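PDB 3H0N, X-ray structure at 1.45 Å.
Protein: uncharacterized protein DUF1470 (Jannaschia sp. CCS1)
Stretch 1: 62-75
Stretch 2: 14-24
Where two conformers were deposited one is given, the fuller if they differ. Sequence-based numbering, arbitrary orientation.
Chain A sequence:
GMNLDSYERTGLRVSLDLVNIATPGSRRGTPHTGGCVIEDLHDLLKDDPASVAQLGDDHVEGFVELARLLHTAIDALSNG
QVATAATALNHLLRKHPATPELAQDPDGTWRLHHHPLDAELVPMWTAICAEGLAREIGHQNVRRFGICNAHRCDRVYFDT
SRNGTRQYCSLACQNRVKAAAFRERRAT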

# COMPACT_ATOMS: atom_id res chain seq x y z
N GLY A 62 -26.22 -1.81 -0.78
CA GLY A 62 -24.88 -2.30 -0.57
C GLY A 62 -23.98 -1.27 0.11
O GLY A 62 -23.16 -1.60 0.98
N PHE A 63 -24.09 -0.00 -0.31
CA PHE A 63 -23.31 1.04 0.33
C PHE A 63 -23.77 1.34 1.77
O PHE A 63 -22.93 1.66 2.60
CB PHE A 63 -23.26 2.30 -0.55
CG PHE A 63 -22.22 2.22 -1.60
CD1 PHE A 63 -20.91 2.56 -1.32
CD2 PHE A 63 -22.51 1.78 -2.86
CE1 PHE A 63 -19.92 2.47 -2.32
CE2 PHE A 63 -21.53 1.71 -3.84
CZ PHE A 63 -20.24 2.06 -3.53
N VAL A 64 -25.06 1.25 2.03
CA VAL A 64 -25.54 1.40 3.42
C VAL A 64 -24.95 0.30 4.31
O VAL A 64 -24.49 0.57 5.43
CB VAL A 64 -27.09 1.44 3.46
CG1 VAL A 64 -27.62 1.29 4.93
CG2 VAL A 64 -27.56 2.76 2.85
N GLU A 65 -24.93 -0.94 3.81
CA GLU A 65 -24.33 -2.03 4.57
C GLU A 65 -22.83 -1.86 4.75
O GLU A 65 -22.29 -2.08 5.84
CB GLU A 65 -24.63 -3.37 3.92
CG GLU A 65 -24.03 -4.59 4.61
CD GLU A 65 -24.42 -4.84 6.09
OE1 GLU A 65 -25.30 -4.14 6.68
OE2 GLU A 65 -23.84 -5.78 6.68
N LEU A 66 -22.15 -1.44 3.68
CA LEU A 66 -20.71 -1.15 3.78
C LEU A 66 -20.45 -0.09 4.85
O LEU A 66 -19.55 -0.23 5.67
CB LEU A 66 -20.15 -0.73 2.42
CG LEU A 66 -18.68 -0.37 2.41
CD1 LEU A 66 -17.78 -1.52 2.93
CD2 LEU A 66 -18.27 0.05 0.99
N ALA A 67 -21.26 0.97 4.83
CA ALA A 67 -21.14 2.04 5.82
C ALA A 67 -21.24 1.51 7.25
O ALA A 67 -20.49 1.94 8.12
CB ALA A 67 -22.16 3.11 5.59
N ARG A 68 -22.15 0.59 7.49
CA ARG A 68 -22.36 0.03 8.82
C ARG A 68 -21.09 -0.70 9.27
O ARG A 68 -20.61 -0.51 10.42
CB ARG A 68 -23.54 -0.94 8.84
CG ARG A 68 -24.93 -0.31 8.61
CD ARG A 68 -26.08 -1.29 8.90
NE ARG A 68 -27.39 -0.85 8.40
CZ ARG A 68 -27.98 -1.31 7.29
NH1 ARG A 68 -27.37 -2.19 6.48
NH2 ARG A 68 -29.18 -0.84 6.97
N LEU A 69 -20.53 -1.51 8.37
CA LEU A 69 -19.31 -2.27 8.67
C LEU A 69 -18.12 -1.33 8.89
O LEU A 69 -17.33 -1.50 9.83
CB LEU A 69 -19.02 -3.26 7.54
CG LEU A 69 -20.07 -4.36 7.40
CD1 LEU A 69 -19.97 -5.00 6.01
CD2 LEU A 69 -19.90 -5.40 8.54
N LEU A 70 -17.96 -0.33 8.03
CA LEU A 70 -16.82 0.58 8.18
C LEU A 70 -16.99 1.43 9.44
O LEU A 70 -16.01 1.74 10.09
CB LEU A 70 -16.63 1.47 6.94
CG LEU A 70 -16.35 0.76 5.63
CD1 LEU A 70 -16.36 1.72 4.46
CD2 LEU A 70 -15.02 -0.01 5.69
N HIS A 71 -18.23 1.80 9.77
CA HIS A 71 -18.46 2.59 11.00
C HIS A 71 -18.05 1.78 12.24
O HIS A 71 -17.38 2.31 13.13
CB HIS A 71 -19.89 3.07 11.15
CG HIS A 71 -20.08 3.91 12.38
ND1 HIS A 71 -20.61 3.42 13.55
CD2 HIS A 71 -19.73 5.20 12.64
CE1 HIS A 71 -20.61 4.37 14.46
NE2 HIS A 71 -20.10 5.47 13.94
N THR A 72 -18.42 0.52 12.27
CA THR A 72 -18.03 -0.36 13.39
C THR A 72 -16.50 -0.41 13.50
O THR A 72 -15.95 -0.31 14.60
CB THR A 72 -18.62 -1.74 13.23
OG1 THR A 72 -20.04 -1.61 13.21
CG2 THR A 72 -18.20 -2.66 14.36
N ALA A 73 -15.81 -0.55 12.38
CA ALA A 73 -14.35 -0.60 12.40
C ALA A 73 -13.74 0.70 12.87
O ALA A 73 -12.80 0.73 13.67
CB ALA A 73 -13.79 -0.99 10.97
N ILE A 74 -14.22 1.81 12.33
CA ILE A 74 -13.67 3.12 12.69
C ILE A 74 -13.96 3.46 14.16
O ILE A 74 -13.07 3.97 14.86
CB ILE A 74 -14.15 4.25 11.74
CG1 ILE A 74 -13.53 4.03 10.37
CG2 ILE A 74 -13.79 5.59 12.29
CD1 ILE A 74 -14.23 4.82 9.24
N ASP A 75 -15.15 3.16 14.62
CA ASP A 75 -15.43 3.35 16.04
C ASP A 75 -14.51 2.48 16.90
O ASP A 75 -13.98 2.94 17.92
CB ASP A 75 -16.91 3.06 16.29
CG ASP A 75 -17.26 3.12 17.72
OD1 ASP A 75 -17.52 4.23 18.19
OD2 ASP A 75 -17.21 2.03 18.35
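Stretch 2 14-24: VSLDLVNIATP

How does stretch 2 lie on stretch 1? Both are helical: stretch 1 throughout, and stretch 2 from Val 14 to Ala 22, after which Thr 23 leaves helical phi/psi and the chain runs extended through Pro 24. The helix axes approach to 8.7 Å, with a signed crossing angle of -108°, so stretch 2 runs steeply across its partner. The backbones come nearest where Ala 67 CA lies 4.9 Å from Val 19 CA.

What receives Leu 18? Its side chain is a knob in a hole formed by Phe 63, Leu 66, Ala 67 and Leu 70. Leu 18 CD2 lies at the edge of the Phe 63 ring, 4.0 Å from Phe 63 CD1, and 3.8 Å from Leu 66 CD2. Ala 67 CB packs 3.8 Å from Leu 18 CG and also 3.6 Å from Ala 22 CB; a methyl side chain at this point accompanies the close backbone approach.

Where does Val 19 fit? Val 19, the residue after Leu 18, sits in the next hole, about one turn further along stretch 1, among Ala 67, Leu 70, His 71 and Ile 74. Val 19 CG2 is 3.7 Å from both Ala 67 O and Leu 70 CB, while Leu 70 CD1 reaches 3.7 Å from Ser 15 OG. Val 19 CG1 meets the edge of the His 71 ring, 3.4 Å from His 71 CD2. Over one face of that ring, Thr 23 CG2 makes a CH-pi contact 3.7 Å from the centroid. Thr 23 OG1 donates a hydrogen bond to Val 19 O at 2.9 Å, tying the threonine back to its own helix.

What closes the contact at Ile 74? Ile 74 CD1 lies 4.2 Å from both Leu 16 CD2 and Val 19 CG2. Leu 16 points away at CA-to-CB, but its end comes nearer. No hydrogen bond joins the stretches; packing alone accounts for the 566 Å² buried between them.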

# COMPACT_ATOMS: atom_id res chain seq x y z
N VAL A 14 -12.88 7.74 1.18
CA VAL A 14 -14.22 7.29 0.86
C VAL A 14 -14.84 6.62 2.09
O VAL A 14 -16.02 6.79 2.36
CB VAL A 14 -14.21 6.37 -0.36
CG1 VAL A 14 -15.55 5.65 -0.57
CG2 VAL A 14 -13.88 7.15 -1.64
N SER A 15 -14.05 5.89 2.87
CA SER A 15 -14.57 5.24 4.08
C SER A 15 -15.15 6.28 5.04
O SER A 15 -16.27 6.15 5.52
CB SER A 15 -13.46 4.49 4.84
OG SER A 15 -13.03 3.33 4.16
N LEU A 16 -14.38 7.33 5.29
CA LEU A 16 -14.82 8.41 6.20
C LEU A 16 -16.06 9.09 5.67
O LEU A 16 -17.03 9.30 6.41
CB LEU A 16 -13.71 9.45 6.40
CG LEU A 16 -12.44 8.91 7.07
CD1 LEU A 16 -11.27 9.90 6.84
CD2 LEU A 16 -12.62 8.66 8.57
N ASP A 17 -16.03 9.45 4.40
CA ASP A 17 -17.15 10.16 3.78
C ASP A 17 -18.44 9.30 3.75
O ASP A 17 -19.52 9.82 4.02
CB ASP A 17 -16.81 10.58 2.35
CG ASP A 17 -15.83 11.74 2.28
OD1 ASP A 17 -15.55 12.35 3.33
OD2 ASP A 17 -15.40 12.02 1.14
N LEU A 18 -18.28 8.02 3.47
CA LEU A 18 -19.43 7.11 3.37
C LEU A 18 -20.04 6.93 4.75
O LEU A 18 -21.27 7.02 4.92
CB LEU A 18 -18.99 5.76 2.77
CG LEU A 18 -20.07 4.68 2.83
CD1 LEU A 18 -21.36 5.06 2.09
CD2 LEU A 18 -19.44 3.40 2.30
N VAL A 19 -19.21 6.70 5.75
CA VAL A 19 -19.72 6.58 7.13
C VAL A 19 -20.43 7.86 7.52
O VAL A 19 -21.50 7.82 8.14
CB VAL A 19 -18.57 6.22 8.07
CG1 VAL A 19 -18.93 6.51 9.56
CG2 VAL A 19 -18.14 4.76 7.82
N ASN A 20 -19.87 9.03 7.18
CA ASN A 20 -20.44 10.28 7.63
C ASN A 20 -21.75 10.61 6.92
O ASN A 20 -22.63 11.24 7.50
CB ASN A 20 -19.41 11.40 7.54
CG ASN A 20 -18.42 11.34 8.69
OD1 ASN A 20 -18.73 10.81 9.75
ND2 ASN A 20 -17.23 11.88 8.47
N ILE A 21 -21.93 10.13 5.70
CA ILE A 21 -23.21 10.25 5.02
C ILE A 21 -24.25 9.32 5.64
O ILE A 21 -25.35 9.74 6.02
CB ILE A 21 -23.08 9.90 3.51
CG1 ILE A 21 -22.24 10.96 2.82
CG2 ILE A 21 -24.49 9.81 2.87
CD1 ILE A 21 -21.67 10.49 1.45
N ALA A 22 -23.92 8.05 5.74
CA ALA A 22 -24.94 7.03 5.90
C ALA A 22 -25.23 6.67 7.34
O ALA A 22 -26.32 6.16 7.64
CB ALA A 22 -24.59 5.76 5.10
N THR A 23 -24.29 6.89 8.26
CA THR A 23 -24.46 6.37 9.63
C THR A 23 -25.38 7.30 10.41
O THR A 23 -25.10 8.48 10.52
CB THR A 23 -23.14 6.30 10.35
OG1 THR A 23 -22.26 5.47 9.59
CG2 THR A 23 -23.32 5.68 11.72
N PRO A 24 -26.50 6.80 10.96
CA PRO A 24 -27.36 7.66 11.77
C PRO A 24 -26.64 8.15 13.01
O PRO A 24 -25.72 7.50 13.48
CB PRO A 24 -28.50 6.73 12.17
CG PRO A 24 -28.47 5.61 11.22
CD PRO A 24 -27.04 5.43 10.84